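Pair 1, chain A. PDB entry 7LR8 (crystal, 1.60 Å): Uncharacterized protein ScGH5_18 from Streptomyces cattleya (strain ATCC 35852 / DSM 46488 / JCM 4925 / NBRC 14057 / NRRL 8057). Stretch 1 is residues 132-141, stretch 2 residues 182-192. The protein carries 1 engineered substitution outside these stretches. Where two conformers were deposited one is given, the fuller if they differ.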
# COMPACT_ATOMS: atom_id res chain seq x y z
N LEU A 132 16.68 -6.91 2.68
CA LEU A 132 16.95 -8.10 3.49
C LEU A 132 18.36 -8.08 4.06
O LEU A 132 18.57 -8.41 5.23
CB LEU A 132 16.74 -9.37 2.67
CG LEU A 132 15.33 -9.72 2.19
CD1 LEU A 132 15.39 -10.99 1.36
CD2 LEU A 132 14.40 -9.90 3.39
N ARG A 133 19.35 -7.69 3.24
CA ARG A 133 20.71 -7.55 3.73
C ARG A 133 20.78 -6.55 4.88
O ARG A 133 21.50 -6.77 5.86
CB ARG A 133 21.62 -7.11 2.59
CG ARG A 133 23.12 -7.27 2.90
CD ARG A 133 23.98 -6.36 2.02
NE ARG A 133 23.63 -4.96 2.21
CZ ARG A 133 24.05 -4.21 3.23
NH1 ARG A 133 24.88 -4.72 4.14
NH2 ARG A 133 23.64 -2.95 3.32
N THR A 134 20.07 -5.43 4.75
CA THR A 134 20.09 -4.38 5.76
C THR A 134 19.51 -4.88 7.09
O THR A 134 20.09 -4.65 8.16
CB THR A 134 19.32 -3.15 5.26
OG1 THR A 134 20.03 -2.55 4.17
CG2 THR A 134 19.19 -2.10 6.35
N LEU A 135 18.37 -5.57 7.03
CA LEU A 135 17.79 -6.11 8.26
C LEU A 135 18.73 -7.10 8.92
O LEU A 135 19.00 -7.02 10.12
CB LEU A 135 16.44 -6.79 7.98
CG LEU A 135 15.32 -5.88 7.47
CD1 LEU A 135 13.97 -6.59 7.61
CD2 LEU A 135 15.31 -4.55 8.22
N ALA A 136 19.26 -8.04 8.13
CA ALA A 136 20.15 -9.06 8.67
C ALA A 136 21.40 -8.45 9.27
O ALA A 136 21.83 -8.85 10.36
CB ALA A 136 20.51 -10.07 7.58
N ALA A 137 22.02 -7.47 8.58
CA ALA A 137 23.23 -6.86 9.11
C ALA A 137 22.96 -6.12 10.42
O ALA A 137 23.80 -6.11 11.33
CB ALA A 137 23.85 -5.92 8.07
N ALA A 138 21.79 -5.47 10.52
CA ALA A 138 21.46 -4.70 11.70
C ALA A 138 21.21 -5.58 12.91
O ALA A 138 21.34 -5.11 14.05
CB ALA A 138 20.22 -3.85 11.44
N LEU A 139 20.85 -6.84 12.69
CA LEU A 139 20.56 -7.76 13.78
C LEU A 139 21.68 -8.76 14.03
O LEU A 139 21.60 -9.53 14.99
CB LEU A 139 19.24 -8.49 13.49
CG LEU A 139 18.00 -7.60 13.38
CD1 LEU A 139 16.79 -8.45 13.10
CD2 LEU A 139 17.79 -6.76 14.64
N ALA A 140 22.75 -8.70 13.23
CA ALA A 140 23.78 -9.74 13.29
C ALA A 140 24.52 -9.77 14.62
O ALA A 140 24.99 -10.84 15.04
CB ALA A 140 24.78 -9.55 12.14
N ASP A 141 24.63 -8.63 15.30
CA ASP A 141 25.32 -8.57 16.59
C ASP A 141 24.46 -9.03 17.75
O ASP A 141 24.93 -9.02 18.90
CB ASP A 141 25.87 -7.16 16.86
CG ASP A 141 24.78 -6.08 16.98
OD1 ASP A 141 23.62 -6.33 16.57
OD2 ASP A 141 25.10 -4.97 17.46
N ASP A 182 21.13 -15.22 -0.59
CA ASP A 182 22.50 -14.74 -0.60
C ASP A 182 22.60 -13.37 0.07
O ASP A 182 23.57 -13.09 0.78
CB ASP A 182 23.04 -14.66 -2.03
CG ASP A 182 23.32 -16.03 -2.64
OD1 ASP A 182 23.35 -17.04 -1.91
OD2 ASP A 182 23.52 -16.09 -3.88
N ALA A 183 21.59 -12.51 -0.14
CA ALA A 183 21.59 -11.21 0.51
C ALA A 183 21.47 -11.34 2.02
O ALA A 183 22.17 -10.65 2.77
CB ALA A 183 20.46 -10.34 -0.04
N CYS A 184 20.60 -12.24 2.48
CA CYS A 184 20.51 -12.50 3.91
C CYS A 184 21.84 -12.97 4.47
O CYS A 184 22.26 -12.54 5.55
CB CYS A 184 19.44 -13.55 4.20
SG CYS A 184 17.74 -13.09 3.77
N GLU A 185 22.52 -13.86 3.73
CA GLU A 185 23.79 -14.40 4.20
C GLU A 185 24.88 -13.33 4.22
O GLU A 185 25.69 -13.30 5.15
CB GLU A 185 24.19 -15.58 3.30
CG GLU A 185 25.51 -16.21 3.66
CD GLU A 185 25.44 -17.04 4.92
OE1 GLU A 185 24.34 -17.51 5.29
OE2 GLU A 185 26.51 -17.24 5.53
N ARG A 186 24.92 -12.44 3.22
CA ARG A 186 25.87 -11.33 3.28
C ARG A 186 25.62 -10.45 4.50
O ARG A 186 26.57 -9.97 5.13
CB ARG A 186 25.80 -10.50 1.99
CG ARG A 186 26.28 -11.26 0.77
CD ARG A 186 26.65 -10.32 -0.38
NE ARG A 186 25.54 -9.46 -0.80
CZ ARG A 186 24.53 -9.85 -1.55
NH1 ARG A 186 24.45 -11.11 -1.95
NH2 ARG A 186 23.58 -8.99 -1.89
N GLY A 187 24.35 -10.24 4.86
CA GLY A 187 24.05 -9.39 6.00
C GLY A 187 24.39 -10.05 7.32
O GLY A 187 24.87 -9.39 8.25
N ALA A 188 24.10 -11.34 7.46
CA ALA A 188 24.34 -12.06 8.71
C ALA A 188 24.95 -13.42 8.39
O ALA A 188 24.25 -14.45 8.37
CB ALA A 188 23.04 -12.21 9.51
N PRO A 189 26.26 -13.47 8.16
CA PRO A 189 26.89 -14.73 7.79
C PRO A 189 26.72 -15.77 8.88
O PRO A 189 26.82 -15.47 10.07
CB PRO A 189 28.37 -14.35 7.59
CG PRO A 189 28.34 -12.88 7.28
CD PRO A 189 27.21 -12.33 8.10
N GLY A 190 26.42 -16.99 8.47
CA GLY A 190 26.39 -18.10 9.40
C GLY A 190 25.08 -18.28 10.15
O GLY A 190 24.96 -19.25 10.90
N ARG A 191 24.11 -17.39 9.95
CA ARG A 191 22.83 -17.50 10.64
C ARG A 191 21.87 -18.35 9.81
O ARG A 191 22.18 -18.81 8.70
CB ARG A 191 22.27 -16.11 10.93
CG ARG A 191 22.47 -15.64 12.38
CD ARG A 191 23.89 -15.87 12.87
NE ARG A 191 24.87 -15.09 12.12
CZ ARG A 191 25.29 -13.88 12.47
NH1 ARG A 191 26.20 -13.24 11.73
NH2 ARG A 191 24.79 -13.30 13.55
N LEU A 192 20.67 -18.57 10.35
CA LEU A 192 19.71 -19.53 9.81
C LEU A 192 18.79 -18.81 8.84
O LEU A 192 17.80 -18.21 9.25
CB LEU A 192 18.92 -20.19 10.94
CG LEU A 192 17.94 -21.30 10.57
CD1 LEU A 192 18.72 -22.56 10.24
CD2 LEU A 192 16.93 -21.57 11.69
O HOH W 1 26.43 -7.04 4.58

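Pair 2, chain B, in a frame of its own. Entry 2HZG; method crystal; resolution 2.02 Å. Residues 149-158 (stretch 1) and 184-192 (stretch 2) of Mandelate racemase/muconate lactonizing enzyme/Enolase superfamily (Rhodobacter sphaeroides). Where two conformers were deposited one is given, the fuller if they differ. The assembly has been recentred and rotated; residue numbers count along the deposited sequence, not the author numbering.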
# COMPACT_ATOMS: atom_id res chain seq x y z
N THR B 149 19.15 -27.62 0.38
CA THR B 149 19.56 -26.49 -0.47
C THR B 149 20.63 -26.92 -1.48
O THR B 149 20.52 -26.61 -2.66
CB THR B 149 20.06 -25.31 0.39
OG1 THR B 149 18.95 -24.81 1.14
CG2 THR B 149 20.66 -24.18 -0.45
N LEU B 150 21.67 -27.62 -1.01
CA LEU B 150 22.69 -28.15 -1.91
C LEU B 150 22.06 -28.98 -3.04
O LEU B 150 22.37 -28.77 -4.22
CB LEU B 150 23.71 -29.00 -1.12
CG LEU B 150 24.94 -29.59 -1.81
CD1 LEU B 150 25.98 -29.97 -0.75
CD2 LEU B 150 24.56 -30.80 -2.69
N GLU B 151 21.17 -29.91 -2.68
CA GLU B 151 20.51 -30.81 -3.65
C GLU B 151 19.67 -30.05 -4.69
O GLU B 151 19.70 -30.37 -5.89
CB GLU B 151 19.62 -31.83 -2.92
CG GLU B 151 20.37 -32.92 -2.09
CD GLU B 151 21.40 -33.72 -2.92
OE1 GLU B 151 21.15 -33.98 -4.13
OE2 GLU B 151 22.46 -34.08 -2.38
N ARG B 152 18.95 -29.02 -4.22
CA ARG B 152 18.23 -28.09 -5.09
C ARG B 152 19.13 -27.38 -6.08
O ARG B 152 18.78 -27.26 -7.26
CB ARG B 152 17.44 -27.06 -4.26
CG ARG B 152 16.31 -27.74 -3.52
CD ARG B 152 15.54 -26.82 -2.62
NE ARG B 152 14.55 -27.60 -1.88
CZ ARG B 152 13.60 -27.07 -1.10
NH1 ARG B 152 13.51 -25.76 -0.95
NH2 ARG B 152 12.74 -27.87 -0.48
N ALA B 153 20.28 -26.90 -5.60
CA ALA B 153 21.21 -26.20 -6.47
C ALA B 153 21.84 -27.17 -7.50
O ALA B 153 22.01 -26.82 -8.68
CB ALA B 153 22.30 -25.48 -5.65
N ARG B 154 22.18 -28.37 -7.02
CA ARG B 154 22.72 -29.45 -7.85
C ARG B 154 21.71 -29.82 -8.94
O ARG B 154 22.09 -29.93 -10.10
CB ARG B 154 23.08 -30.67 -6.97
CG ARG B 154 23.86 -31.81 -7.66
CD ARG B 154 24.27 -32.91 -6.64
NE ARG B 154 24.79 -34.12 -7.30
CZ ARG B 154 26.07 -34.51 -7.29
NH1 ARG B 154 27.00 -33.80 -6.66
NH2 ARG B 154 26.43 -35.63 -7.93
N ALA B 155 20.43 -29.98 -8.58
CA ALA B 155 19.38 -30.33 -9.56
C ALA B 155 19.17 -29.23 -10.60
O ALA B 155 19.04 -29.53 -11.79
CB ALA B 155 18.07 -30.70 -8.87
N ALA B 156 19.18 -27.96 -10.17
CA ALA B 156 19.13 -26.83 -11.10
C ALA B 156 20.30 -26.82 -12.11
O ALA B 156 20.07 -26.64 -13.32
CB ALA B 156 19.01 -25.47 -10.34
N ARG B 157 21.53 -26.99 -11.63
CA ARG B 157 22.69 -27.06 -12.52
C ARG B 157 22.51 -28.20 -13.53
O ARG B 157 22.66 -27.99 -14.73
CB ARG B 157 24.04 -27.17 -11.77
CG ARG B 157 25.20 -27.69 -12.65
CD ARG B 157 26.59 -27.07 -12.39
NE ARG B 157 27.37 -27.77 -11.36
CZ ARG B 157 28.70 -27.78 -11.27
NH1 ARG B 157 29.45 -27.14 -12.17
NH2 ARG B 157 29.30 -28.44 -10.29
N ARG B 158 22.16 -29.39 -13.04
CA ARG B 158 21.94 -30.55 -13.92
C ARG B 158 20.79 -30.37 -14.93
O ARG B 158 20.82 -30.97 -16.00
CB ARG B 158 21.76 -31.82 -13.09
CG ARG B 158 23.08 -32.24 -12.40
CD ARG B 158 22.88 -33.27 -11.29
NE ARG B 158 22.45 -34.58 -11.79
CZ ARG B 158 23.27 -35.53 -12.22
NH1 ARG B 158 24.59 -35.34 -12.24
NH2 ARG B 158 22.78 -36.69 -12.65
N MET B 184 26.66 -21.47 1.67
CA MET B 184 27.79 -22.31 1.23
C MET B 184 27.32 -23.60 0.57
O MET B 184 27.91 -24.03 -0.42
CB MET B 184 28.72 -22.60 2.40
CG MET B 184 29.49 -21.38 2.90
SD MET B 184 30.40 -20.55 1.58
CE MET B 184 30.35 -18.87 2.19
N ALA B 185 26.25 -24.19 1.10
CA ALA B 185 25.63 -25.38 0.50
C ALA B 185 25.05 -25.08 -0.89
O ALA B 185 25.24 -25.86 -1.83
CB ALA B 185 24.58 -25.97 1.43
N ALA B 186 24.39 -23.92 -1.04
CA ALA B 186 23.97 -23.43 -2.37
C ALA B 186 25.15 -23.33 -3.35
O ALA B 186 25.08 -23.83 -4.48
CB ALA B 186 23.24 -22.08 -2.25
N ARG B 187 26.23 -22.69 -2.91
CA ARG B 187 27.43 -22.60 -3.73
C ARG B 187 28.00 -24.00 -4.04
O ARG B 187 28.41 -24.26 -5.17
CB ARG B 187 28.49 -21.70 -3.05
CG ARG B 187 29.84 -21.59 -3.79
CD ARG B 187 29.73 -21.24 -5.28
NE ARG B 187 29.39 -19.85 -5.51
CZ ARG B 187 29.03 -19.33 -6.68
NH1 ARG B 187 28.95 -20.11 -7.77
NH2 ARG B 187 28.75 -18.04 -6.78
N GLU B 188 28.02 -24.87 -3.03
CA GLU B 188 28.55 -26.23 -3.20
C GLU B 188 27.75 -26.99 -4.25
O GLU B 188 28.33 -27.61 -5.15
CB GLU B 188 28.56 -27.00 -1.87
CG GLU B 188 29.48 -28.23 -1.86
CD GLU B 188 29.47 -29.00 -0.54
OE1 GLU B 188 29.14 -28.40 0.53
OE2 GLU B 188 29.78 -30.22 -0.57
N GLY B 189 26.42 -26.94 -4.15
CA GLY B 189 25.56 -27.61 -5.12
C GLY B 189 25.66 -27.01 -6.52
O GLY B 189 25.61 -27.74 -7.52
N LEU B 190 25.82 -25.69 -6.59
CA LEU B 190 25.80 -25.01 -7.88
C LEU B 190 27.10 -25.19 -8.62
O LEU B 190 27.12 -25.20 -9.86
CB LEU B 190 25.52 -23.50 -7.70
CG LEU B 190 25.61 -22.59 -8.94
CD1 LEU B 190 24.61 -23.05 -10.03
CD2 LEU B 190 25.39 -21.13 -8.57
N GLY B 191 28.19 -25.30 -7.88
CA GLY B 191 29.52 -25.30 -8.47
C GLY B 191 30.08 -23.89 -8.53
O GLY B 191 29.34 -22.91 -8.34
N PRO B 192 31.40 -23.77 -8.80
CA PRO B 192 32.07 -22.46 -8.72
C PRO B 192 31.73 -21.44 -9.81
O PRO B 192 31.86 -20.24 -9.58
CB PRO B 192 33.57 -22.83 -8.77
CG PRO B 192 33.62 -24.16 -9.48
CD PRO B 192 32.33 -24.87 -9.14

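Pair 1 and pair 2 each pack two helices at a small angle with the chains running in the same general direction: the axes cross at -28° and approach to 7.3 Å in pair 1, and cross at -30° and approach to 7.0 Å in pair 2. Fourteen central residues superpose with an RMSD of 0.8 Å over N, CA and C.

The close approach centres on a matched glycine, Gly A187 and Gly B189, whose CA positions fall 0.3 Å apart. An ideal CB on Gly A187 would lie 2.5 Å from Arg A133 O and 2.8 Å from Ala A136 CB; on Gly B189 it would lie 2.2 Å from Leu B150 O and 2.9 Å from Ala B153 CB. Both are clashes, so the spacing depends on the absent side chain. The backbones then meet directly: Ala A137 CA lies 3.1 Å from Gly A187 O, and Arg B154 CA 3.4 Å from Gly B189 O, each a CA-H...O contact. Pair 2 adds another from Gly B189 CA to Leu B150 O at 3.5 Å.

Facing the glycine, Ala A136 and Ala B153 coincide almost exactly, with CA atoms 0.2 Å apart. Their methyls rest near a carbonyl of the opposing helix, Ala A136 CB 3.6 Å from Cys A184 O and Ala B153 CB 3.4 Å from Ala B186 O. Ala A188 points toward the first helix, its CB 3.8 Å from Ala A136 CB; the matched Leu B190 points away, yet Leu B190 CB is still 4.3 Å from Ala B153 CB. Ala A183 and Ala B185 also point toward the other stretch, and their CA atoms also fall 0.2 Å apart.

At the first inward-pointing position both partners are smaller in pair 2, yet the contact distance hardly changes: Leu A132 CD1 to Cys A184 SG is 4.0 Å, Thr B149 CG2 to Ala B186 CB 3.8 Å. Next to it, Arg A133 and Leu B150 both point sideways with chi1 t. Arg A133 lays CG 3.5 Å from Ala A183 O, and a water accepts from its NH1 (2.8 Å) and donates weakly to Arg A186 O (3.0 Å). Both touch the same two matched positions: Leu B150 CA lies 3.4 Å from Ala B185 O and Leu B150 CD1 3.6 Å from Glu B188 CD, while Arg A133 CG lies 4.3 Å from Arg A186 CB.

Toward the C-terminal end of the first helix the contacts differ in kind. Ala A140 and Arg B157 both point toward the partner. The small Ala A140 packs its CB 4.1 Å from Ala A188 CB, while its carbonyl O accepts a hydrogen bond from Arg A191 NH2 (2.9 Å, 149°). In pair 2 the arginine is on the first helix: Arg B157 NE comes 3.0 Å from Leu B190 O, but the angle is poor and that oxygen lies over the guanidinium face, so no hydrogen bond forms.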